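Local coordinates for ferredoxin component of carbazole 1,9a-dioxygenase (PDB 3GCE), which is a Rieske-type [2Fe-2S] ferredoxin that probably passes electrons to the terminal oxygenase of the carbazole 1,9a-dioxygenase system, at residues H75-G84 with L89-A97; P25-M36 with S48-D59. One frame throughout, in Å; residues are numbered along the deposited sequence.

Interaction 1. Residues H75-G84 with L89-A97. With FES (Fe2/s2 (inorganic) cluster), chain B.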
loop_
_atom_site.group_PDB
_atom_site.type_symbol
_atom_site.label_atom_id
_atom_site.label_comp_id
_atom_site.label_asym_id
_atom_site.label_seq_id
_atom_site.Cartn_x
_atom_site.Cartn_y
_atom_site.Cartn_z
ATOM N N HIS A 75 9.393 -13.674 0.217
ATOM C CA HIS A 75 9.152 -14.868 -0.610
ATOM C C HIS A 75 8.434 -14.537 -1.915
ATOM O O HIS A 75 7.901 -15.437 -2.611
ATOM C CB HIS A 75 8.382 -15.952 0.138
ATOM C CG HIS A 75 8.881 -16.208 1.528
ATOM N ND1 HIS A 75 8.162 -15.859 2.644
ATOM C CD2 HIS A 75 10.013 -16.804 1.982
ATOM C CE1 HIS A 75 8.821 -16.227 3.733
ATOM N NE2 HIS A 75 9.958 -16.791 3.358
ATOM N N VAL A 76 8.414 -13.245 -2.231
ATOM C CA VAL A 76 7.947 -12.735 -3.537
ATOM C C VAL A 76 6.512 -13.152 -3.932
ATOM O O VAL A 76 6.164 -13.242 -5.113
ATOM C CB VAL A 76 9.006 -12.899 -4.698
ATOM C CG1 VAL A 76 10.278 -12.110 -4.365
ATOM C CG2 VAL A 76 9.329 -14.376 -5.049
ATOM N N GLY A 77 5.689 -13.398 -2.912
ATOM C CA GLY A 77 4.238 -13.374 -3.098
ATOM C C GLY A 77 3.820 -12.006 -3.611
ATOM O O GLY A 77 4.606 -11.060 -3.553
ATOM N N ARG A 78 2.593 -11.875 -4.115
ATOM C CA ARG A 78 2.109 -10.567 -4.587
ATOM C C ARG A 78 0.704 -10.246 -4.114
ATOM O O ARG A 78 -0.083 -11.160 -3.863
ATOM C CB ARG A 78 2.133 -10.458 -6.110
ATOM C CG ARG A 78 3.535 -10.547 -6.742
ATOM C CD ARG A 78 3.514 -10.213 -8.238
ATOM N NE ARG A 78 4.825 -10.465 -8.855
ATOM C CZ ARG A 78 5.169 -10.113 -10.095
ATOM N NH1 ARG A 78 4.307 -9.488 -10.895
ATOM N NH2 ARG A 78 6.387 -10.398 -10.538
ATOM N N PHE A 79 0.418 -8.947 -3.981
ATOM C CA PHE A 79 -0.943 -8.446 -3.711
ATOM C C PHE A 79 -1.344 -7.396 -4.730
ATOM O O PHE A 79 -0.500 -6.629 -5.225
ATOM C CB PHE A 79 -1.039 -7.823 -2.311
ATOM C CG PHE A 79 -0.724 -8.802 -1.195
ATOM C CD1 PHE A 79 0.582 -8.928 -0.713
ATOM C CD2 PHE A 79 -1.749 -9.539 -0.580
ATOM C CE1 PHE A 79 0.893 -9.825 0.335
ATOM C CE2 PHE A 79 -1.451 -10.425 0.458
ATOM C CZ PHE A 79 -0.122 -10.553 0.920
ATOM N N ASP A 80 -2.638 -7.347 -5.010
ATOM C CA ASP A 80 -3.225 -6.256 -5.765
ATOM C C ASP A 80 -3.315 -5.041 -4.801
ATOM O O ASP A 80 -3.982 -5.115 -3.772
ATOM C CB ASP A 80 -4.612 -6.687 -6.270
ATOM C CG ASP A 80 -5.416 -5.520 -6.850
ATOM O OD1 ASP A 80 -4.791 -4.545 -7.376
ATOM O OD2 ASP A 80 -6.675 -5.582 -6.763
ATOM N N VAL A 81 -2.652 -3.936 -5.141
ATOM C CA VAL A 81 -2.691 -2.726 -4.294
ATOM C C VAL A 81 -4.034 -2.019 -4.247
ATOM O O VAL A 81 -4.261 -1.199 -3.351
ATOM C CB VAL A 81 -1.561 -1.724 -4.639
ATOM C CG1 VAL A 81 -0.189 -2.385 -4.421
ATOM C CG2 VAL A 81 -1.689 -1.184 -6.077
ATOM N N ARG A 82 -4.915 -2.331 -5.210
ATOM C CA ARG A 82 -6.263 -1.761 -5.259
ATOM C C ARG A 82 -7.198 -2.366 -4.213
ATOM O O ARG A 82 -8.129 -1.689 -3.714
ATOM C CB ARG A 82 -6.875 -2.001 -6.640
ATOM C CG ARG A 82 -6.200 -1.210 -7.755
ATOM C CD ARG A 82 -6.657 -1.702 -9.114
ATOM N NE ARG A 82 -6.105 -3.024 -9.409
ATOM C CZ ARG A 82 -6.237 -3.640 -10.576
ATOM N NH1 ARG A 82 -6.883 -3.044 -11.563
ATOM N NH2 ARG A 82 -5.729 -4.849 -10.753
ATOM N N THR A 83 -6.951 -3.627 -3.846
ATOM C CA THR A 83 -7.929 -4.394 -3.063
ATOM C C THR A 83 -7.358 -5.158 -1.889
ATOM O O THR A 83 -8.132 -5.616 -0.999
ATOM C CB THR A 83 -8.705 -5.403 -3.960
ATOM O OG1 THR A 83 -7.767 -6.344 -4.504
ATOM C CG2 THR A 83 -9.469 -4.668 -5.111
ATOM N N GLY A 84 -6.038 -5.351 -1.899
ATOM C CA GLY A 84 -5.373 -6.216 -0.909
ATOM C C GLY A 84 -5.444 -7.702 -1.265
ATOM O O GLY A 84 -5.038 -8.547 -0.475
ATOM N N LEU A 89 1.481 -16.776 -5.375
ATOM C CA LEU A 89 1.970 -17.603 -4.266
ATOM C C LEU A 89 3.336 -17.098 -3.827
ATOM O O LEU A 89 4.073 -16.557 -4.637
ATOM C CB LEU A 89 2.065 -19.085 -4.703
ATOM C CG LEU A 89 0.758 -19.888 -4.850
ATOM C CD1 LEU A 89 1.020 -21.234 -5.549
ATOM C CD2 LEU A 89 0.185 -20.155 -3.494
ATOM N N PRO A 90 3.681 -17.286 -2.542
ATOM C CA PRO A 90 2.888 -18.014 -1.563
ATOM C C PRO A 90 1.788 -17.223 -0.822
ATOM O O PRO A 90 1.197 -17.754 0.122
ATOM C CB PRO A 90 3.957 -18.550 -0.593
ATOM C CG PRO A 90 5.039 -17.530 -0.624
ATOM C CD PRO A 90 4.960 -16.825 -1.978
ATOM N N CYS A 91 1.482 -16.002 -1.256
ATOM C CA CYS A 91 0.374 -15.291 -0.623
ATOM C C CYS A 91 -0.934 -15.931 -1.062
ATOM O O CYS A 91 -1.164 -16.116 -2.250
ATOM C CB CYS A 91 0.406 -13.798 -0.941
ATOM S SG CYS A 91 1.971 -13.117 -0.398
ATOM N N VAL A 92 -1.759 -16.261 -0.076
ATOM C CA VAL A 92 -3.059 -16.901 -0.298
ATOM C C VAL A 92 -4.209 -16.215 0.412
ATOM O O VAL A 92 -5.373 -16.509 0.112
ATOM C CB VAL A 92 -3.077 -18.413 0.115
ATOM C CG1 VAL A 92 -2.154 -19.205 -0.784
ATOM C CG2 VAL A 92 -2.703 -18.572 1.564
ATOM N N LEU A 93 -3.906 -15.320 1.351
ATOM C CA LEU A 93 -4.940 -14.594 2.060
ATOM C C LEU A 93 -4.750 -13.105 1.845
ATOM O O LEU A 93 -3.613 -12.634 1.803
ATOM C CB LEU A 93 -4.940 -14.924 3.575
ATOM C CG LEU A 93 -5.433 -16.318 3.962
ATOM C CD1 LEU A 93 -5.148 -16.603 5.443
ATOM C CD2 LEU A 93 -6.919 -16.457 3.677
ATOM N N PRO A 94 -5.863 -12.364 1.691
ATOM C CA PRO A 94 -5.772 -10.943 1.425
ATOM C C PRO A 94 -5.266 -10.156 2.628
ATOM O O PRO A 94 -5.366 -10.626 3.793
ATOM C CB PRO A 94 -7.225 -10.548 1.053
ATOM C CG PRO A 94 -8.072 -11.568 1.757
ATOM C CD PRO A 94 -7.261 -12.831 1.760
ATOM N N VAL A 95 -4.709 -8.980 2.356
ATOM C CA VAL A 95 -4.428 -8.027 3.430
ATOM C C VAL A 95 -5.470 -6.918 3.384
ATOM O O VAL A 95 -6.166 -6.771 2.379
ATOM C CB VAL A 95 -3.015 -7.419 3.328
ATOM C CG1 VAL A 95 -1.922 -8.518 3.571
ATOM C CG2 VAL A 95 -2.820 -6.741 1.989
ATOM N N ARG A 96 -5.568 -6.149 4.469
ATOM C CA ARG A 96 -6.521 -5.021 4.543
ATOM C C ARG A 96 -6.169 -3.933 3.536
ATOM O O ARG A 96 -4.989 -3.604 3.365
ATOM C CB ARG A 96 -6.517 -4.438 5.940
ATOM C CG ARG A 96 -7.465 -3.233 6.126
ATOM C CD ARG A 96 -7.514 -2.870 7.622
ATOM N NE ARG A 96 -8.196 -3.916 8.390
ATOM C CZ ARG A 96 -9.518 -4.129 8.371
ATOM N NH1 ARG A 96 -10.306 -3.330 7.661
ATOM N NH2 ARG A 96 -10.067 -5.126 9.063
ATOM N N ALA A 97 -7.185 -3.443 2.824
ATOM C CA ALA A 97 -7.080 -2.294 1.948
ATOM C C ALA A 97 -7.610 -1.099 2.721
ATOM O O ALA A 97 -8.554 -1.238 3.530
ATOM C CB ALA A 97 -7.901 -2.510 0.674
HETATM FE FE1 FES B . 5.549 -12.230 2.071
HETATM FE FE2 FES B . 6.299 -14.836 2.501
HETATM S S1 FES B . 5.512 -13.944 0.578
HETATM S S2 FES B . 6.354 -13.113 3.885
HETATM O O HOH W 1 5.607 -15.411 -6.910
#
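Phe79 is the main side chain that 75-84 sends into 89-97, within the cluster-binding part of a Rieske domain; the loop with cis Pro90 is consistent with the proline loop that borders the cluster in Rieske proteins. From CB the side chain of Phe79 heads for 89-97, with CG anti to its carbonyl carbon (chi1 -61°), which sets the ring among Cys91, Leu93 and Val95. On one flank, CD2 lies 3.9 Å from Val95 CG2, the methyl over a ring face. The next atom out, CE2, is 3.7 Å from Val95 CG1. CE2 also comes within 3.4 Å of Leu93 O, which sits in the ring plane at its edge, where the ring hydrogens are weakly positive. On the other flank, Cys91 SG approaches CE1 at 3.5 Å, an oblique sulfur-aromatic contact with the sulfur 43° off the ring normal. The outermost atom, CZ, rests 3.8 Å from Cys91 CB. Beyond Phe79, the Val95 N to Gly84 O hydrogen bond ties the far ends of the segments (2.9 Å, N-H...O angle 149°). Toward the cluster, His75 ND1 binds the iron FE2 at 2.1 Å, while Pro90 rests its CG against both His75 CB and the sulfide S1, and its CD against His75 O. A CB on Gly77 would collide with the Cys91 sulfur: Gly77 CA and Cys91 SG are already 3.5 Å apart.

Interaction 2. Residues P25-M36 with S48-D59; sequences PTAFDVDGDEVM and SNLCSHAEAYLD. With FES (Fe2/s2 (inorganic) cluster), chain B.
Asn49 and Glu34 are joined twice, through backbone and through side chains, where the antiparallel hairpin of strands 33-40 and 43-48 gives way to the first cluster-binding loop of the Rieske domain. Among backbone contacts, Val35 and Ser48 form a non-hydrogen-bonded antiparallel pair, and Asn49 N donates to Glu34 O at 2.9 Å, nearly straight at 170° but from above the carbonyl plane. A water that donates to Glu34 O also hydrogen-bonds Ser48 OG. The side-chain bonds centre on the Asn49 amide: CG anti to the backbone N (chi1 -161°) swings it in between Glu34 and Asp59. Its ND2 donates to Glu34 OE2 on the anti side of the carboxylate; the 2.5 Å separation is unusually short and its exact value doubtful. In the same amide plane ND2 also donates to Asp59 OD1 at 2.9 Å, reaching that oxygen from above its carboxylate plane, while Asn49 OD1 accepts from Asp59 N at 2.8 Å on an in-plane lone pair. Were an alanine here, both carboxylates would probably lose their shared donor and Asp59 N its acceptor. Carbons make van der Waals contact with the amide's polar atoms, Ala27 CB 3.4 Å from Asn49 ND2 and Met36 CB 3.3 Å from Asn49 OD1; the apolar contact is Met36 CE with Leu58 CB at 4.2 Å, and Met36 CG packs on Asp59 CB. Farther along the loop, Cys51 SG binds the iron FE1 and His53 ND1 the iron FE2, as in the Cys-X-His half of the Rieske motif. Glu34 OE2 and Asp59 OD1 are 4.6 Å apart, so the amide is likely to ease their repulsion, though either carboxylate may have a raised pKa.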
loop_
_atom_site.group_PDB
_atom_site.type_symbol
_atom_site.label_atom_id
_atom_site.label_comp_id
_atom_site.label_asym_id
_atom_site.label_seq_id
_atom_site.Cartn_x
_atom_site.Cartn_y
_atom_site.Cartn_z
ATOM N N PRO A 25 6.795 2.612 -3.451
ATOM C CA PRO A 25 5.990 2.365 -2.247
ATOM C C PRO A 25 6.660 2.881 -0.978
ATOM O O PRO A 25 7.879 2.816 -0.851
ATOM C CB PRO A 25 5.843 0.839 -2.197
ATOM C CG PRO A 25 6.560 0.293 -3.378
ATOM C CD PRO A 25 7.382 1.373 -4.007
ATOM N N THR A 26 5.864 3.413 -0.060
ATOM C CA THR A 26 6.372 3.813 1.253
ATOM C C THR A 26 5.412 3.306 2.297
ATOM O O THR A 26 4.308 2.889 1.969
ATOM C CB THR A 26 6.440 5.341 1.398
ATOM O OG1 THR A 26 6.720 5.914 0.129
ATOM C CG2 THR A 26 7.534 5.732 2.354
ATOM N N ALA A 27 5.813 3.357 3.556
ATOM C CA ALA A 27 4.949 2.933 4.639
ATOM C C ALA A 27 4.782 4.095 5.615
ATOM O O ALA A 27 5.711 4.891 5.813
ATOM C CB ALA A 27 5.511 1.714 5.342
ATOM N N PHE A 28 3.601 4.146 6.219
ATOM C CA PHE A 28 3.212 5.166 7.180
ATOM C C PHE A 28 2.443 4.514 8.310
ATOM O O PHE A 28 1.749 3.498 8.112
ATOM C CB PHE A 28 2.313 6.186 6.515
ATOM C CG PHE A 28 2.989 6.982 5.441
ATOM C CD1 PHE A 28 3.894 7.983 5.768
ATOM C CD2 PHE A 28 2.721 6.726 4.089
ATOM C CE1 PHE A 28 4.523 8.729 4.770
ATOM C CE2 PHE A 28 3.355 7.458 3.085
ATOM C CZ PHE A 28 4.255 8.463 3.425
ATOM N N ASP A 29 2.563 5.096 9.500
ATOM C CA ASP A 29 1.695 4.739 10.613
ATOM C C ASP A 29 0.336 5.397 10.456
ATOM O O ASP A 29 0.235 6.624 10.369
ATOM C CB ASP A 29 2.288 5.135 11.964
ATOM C CG ASP A 29 1.270 5.006 13.081
ATOM O OD1 ASP A 29 0.846 3.872 13.343
ATOM O OD2 ASP A 29 0.853 6.028 13.674
ATOM N N VAL A 30 -0.710 4.574 10.430
ATOM C CA VAL A 30 -2.049 5.060 10.328
ATOM C C VAL A 30 -2.764 4.547 11.574
ATOM O O VAL A 30 -3.295 3.438 11.579
ATOM C CB VAL A 30 -2.734 4.583 9.011
ATOM C CG1 VAL A 30 -4.191 5.036 8.949
ATOM C CG2 VAL A 30 -1.981 5.121 7.768
ATOM N N ASP A 31 -2.745 5.351 12.640
ATOM C CA ASP A 31 -3.472 5.004 13.867
ATOM C C ASP A 31 -3.014 3.680 14.463
ATOM O O ASP A 31 -3.844 2.859 14.845
ATOM C CB ASP A 31 -4.968 4.888 13.562
ATOM C CG ASP A 31 -5.778 5.978 14.203
ATOM O OD1 ASP A 31 -5.551 7.182 13.873
ATOM O OD2 ASP A 31 -6.658 5.615 15.035
ATOM N N GLY A 32 -1.709 3.459 14.516
ATOM C CA GLY A 32 -1.172 2.218 15.054
ATOM C C GLY A 32 -0.945 1.137 14.016
ATOM O O GLY A 32 -0.171 0.207 14.268
ATOM N N ASP A 33 -1.615 1.241 12.861
ATOM C CA ASP A 33 -1.420 0.266 11.766
ATOM C C ASP A 33 -0.441 0.759 10.712
ATOM O O ASP A 33 -0.516 1.900 10.275
ATOM C CB ASP A 33 -2.742 -0.091 11.096
ATOM C CG ASP A 33 -3.704 -0.780 12.045
ATOM O OD1 ASP A 33 -3.315 -1.788 12.670
ATOM O OD2 ASP A 33 -4.840 -0.294 12.180
ATOM N N GLU A 34 0.456 -0.126 10.284
ATOM C CA GLU A 34 1.445 0.239 9.297
ATOM C C GLU A 34 0.845 0.012 7.916
ATOM O O GLU A 34 0.344 -1.095 7.598
ATOM C CB GLU A 34 2.712 -0.598 9.467
ATOM C CG GLU A 34 3.941 0.002 8.833
ATOM C CD GLU A 34 5.183 -0.857 9.084
ATOM O OE1 GLU A 34 5.429 -1.273 10.247
ATOM O OE2 GLU A 34 5.909 -1.124 8.115
ATOM N N VAL A 35 0.888 1.066 7.107
ATOM C CA VAL A 35 0.189 1.075 5.828
ATOM C C VAL A 35 1.114 1.440 4.668
ATOM O O VAL A 35 1.788 2.481 4.686
ATOM C CB VAL A 35 -1.019 2.043 5.874
ATOM C CG1 VAL A 35 -1.738 2.063 4.541
ATOM C CG2 VAL A 35 -1.978 1.600 6.951
ATOM N N MET A 36 1.156 0.565 3.671
ATOM C CA MET A 36 1.932 0.821 2.472
ATOM C C MET A 36 1.105 1.703 1.554
ATOM O O MET A 36 -0.051 1.387 1.263
ATOM C CB MET A 36 2.275 -0.489 1.764
ATOM C CG MET A 36 3.295 -0.319 0.622
ATOM S SD MET A 36 2.518 -0.348 -0.984
ATOM C CE MET A 36 2.177 -2.064 -0.977
ATOM N N SER A 48 -2.389 -2.723 3.932
ATOM C CA SER A 48 -1.524 -3.077 5.060
ATOM C C SER A 48 -0.109 -3.354 4.566
ATOM O O SER A 48 0.087 -4.006 3.534
ATOM C CB SER A 48 -2.031 -4.310 5.780
ATOM O OG SER A 48 -1.036 -4.711 6.721
ATOM N N ASN A 49 0.876 -2.860 5.310
ATOM C CA ASN A 49 2.267 -3.054 4.935
ATOM C C ASN A 49 2.794 -4.433 5.321
ATOM O O ASN A 49 3.892 -4.791 4.937
ATOM C CB ASN A 49 3.164 -1.984 5.575
ATOM C CG ASN A 49 4.516 -1.864 4.874
ATOM O OD1 ASN A 49 4.593 -1.961 3.658
ATOM N ND2 ASN A 49 5.576 -1.650 5.645
ATOM N N LEU A 50 2.031 -5.172 6.115
ATOM C CA LEU A 50 2.478 -6.485 6.573
ATOM C C LEU A 50 1.967 -7.565 5.671
ATOM O O LEU A 50 0.758 -7.721 5.524
ATOM C CB LEU A 50 1.980 -6.786 7.985
ATOM C CG LEU A 50 2.954 -6.586 9.125
ATOM C CD1 LEU A 50 4.125 -7.615 9.027
ATOM C CD2 LEU A 50 3.417 -5.128 9.142
ATOM N N CYS A 51 2.887 -8.344 5.109
ATOM C CA CYS A 51 2.502 -9.463 4.245
ATOM C C CYS A 51 1.662 -10.461 5.057
ATOM O O CYS A 51 1.946 -10.685 6.240
ATOM C CB CYS A 51 3.766 -10.148 3.694
ATOM S SG CYS A 51 3.415 -11.473 2.536
ATOM N N SER A 52 0.636 -11.057 4.444
ATOM C CA SER A 52 -0.172 -12.044 5.159
ATOM C C SER A 52 0.482 -13.431 5.232
ATOM O O SER A 52 0.030 -14.300 6.002
ATOM C CB SER A 52 -1.537 -12.202 4.493
ATOM O OG SER A 52 -1.364 -12.768 3.222
ATOM N N HIS A 53 1.546 -13.645 4.473
ATOM C CA HIS A 53 2.127 -14.972 4.427
ATOM C C HIS A 53 3.026 -15.231 5.655
ATOM O O HIS A 53 2.932 -16.277 6.298
ATOM C CB HIS A 53 2.879 -15.215 3.100
ATOM C CG HIS A 53 3.690 -16.470 3.111
ATOM N ND1 HIS A 53 5.066 -16.464 3.073
ATOM C CD2 HIS A 53 3.321 -17.764 3.239
ATOM C CE1 HIS A 53 5.510 -17.710 3.141
ATOM N NE2 HIS A 53 4.468 -18.516 3.256
ATOM N N ALA A 54 3.907 -14.283 5.952
ATOM C CA ALA A 54 4.763 -14.352 7.132
ATOM C C ALA A 54 5.154 -12.924 7.442
ATOM O O ALA A 54 4.696 -11.996 6.778
ATOM C CB ALA A 54 5.988 -15.224 6.875
ATOM N N GLU A 55 5.981 -12.720 8.453
ATOM C CA GLU A 55 6.378 -11.366 8.743
ATOM C C GLU A 55 7.288 -10.837 7.642
ATOM O O GLU A 55 8.430 -11.283 7.498
ATOM C CB GLU A 55 7.062 -11.257 10.099
ATOM C CG GLU A 55 7.248 -9.809 10.513
ATOM C CD GLU A 55 8.342 -9.641 11.541
ATOM O OE1 GLU A 55 8.773 -10.671 12.121
ATOM O OE2 GLU A 55 8.763 -8.482 11.770
ATOM N N ALA A 56 6.777 -9.895 6.857
ATOM C CA ALA A 56 7.624 -9.129 5.931
ATOM C C ALA A 56 6.930 -7.818 5.604
ATOM O O ALA A 56 5.715 -7.720 5.757
ATOM C CB ALA A 56 7.913 -9.917 4.661
ATOM N N TYR A 57 7.701 -6.835 5.149
ATOM C CA TYR A 57 7.219 -5.476 4.993
ATOM C C TYR A 57 7.164 -5.095 3.517
ATOM O O TYR A 57 8.178 -4.965 2.846
ATOM C CB TYR A 57 8.030 -4.489 5.890
ATOM C CG TYR A 57 7.952 -4.971 7.322
ATOM C CD1 TYR A 57 6.884 -4.581 8.146
ATOM C CD2 TYR A 57 8.882 -5.879 7.832
ATOM C CE1 TYR A 57 6.764 -5.061 9.461
ATOM C CE2 TYR A 57 8.761 -6.385 9.171
ATOM C CZ TYR A 57 7.690 -5.945 9.961
ATOM O OH TYR A 57 7.514 -6.394 11.251
ATOM N N LEU A 58 5.931 -4.968 3.014
ATOM C CA LEU A 58 5.691 -4.885 1.587
ATOM C C LEU A 58 6.320 -3.668 0.893
ATOM O O LEU A 58 6.743 -3.767 -0.248
ATOM C CB LEU A 58 4.179 -4.917 1.305
ATOM C CG LEU A 58 3.480 -6.197 1.781
ATOM C CD1 LEU A 58 1.967 -6.047 1.537
ATOM C CD2 LEU A 58 4.033 -7.454 1.047
ATOM N N ASP A 59 6.377 -2.529 1.568
ATOM C CA ASP A 59 7.003 -1.334 0.997
ATOM C C ASP A 59 8.486 -1.524 0.622
ATOM O O ASP A 59 9.030 -0.761 -0.176
ATOM C CB ASP A 59 6.835 -0.131 1.945
ATOM C CG ASP A 59 7.838 -0.117 3.083
ATOM O OD1 ASP A 59 7.823 -1.000 3.965
ATOM O OD2 ASP A 59 8.639 0.830 3.117
HETATM FE FE1 FES B . 5.549 -12.230 2.071
HETATM FE FE2 FES B . 6.299 -14.836 2.501
HETATM S S1 FES B . 5.512 -13.944 0.578
HETATM S S2 FES B . 6.354 -13.113 3.885
HETATM O O HOH W 2 10.260 1.773 -2.006
HETATM O O HOH W 3 9.066 3.504 4.405
HETATM O O HOH W 4 -1.144 -2.975 8.731
#

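The two contacts, with centres 12 Å apart, meet at the cluster and along the loop 89-97. Interaction 1 supplies His75 and interaction 2 His53 to the same iron, FE2, their ND1 atoms 3.2 Å apart and their rings nearly perpendicular; Cys51 of interaction 2 shares FE1 with Cys72, which completes the two-cysteine, two-histidine ligand set. Away from the metals, two probable hydrogen bonds link the loops: Leu93 O to Ser52 OG at 2.7 Å and Arg96 O to Ser48 N at 2.8 Å. Between these, Val95 CG1 packs 3.4 Å from Leu50 O. These tie 89-97 to 48-59, while interaction 1 holds the same loop to 75-84; both partner segments carry ligands of the cluster.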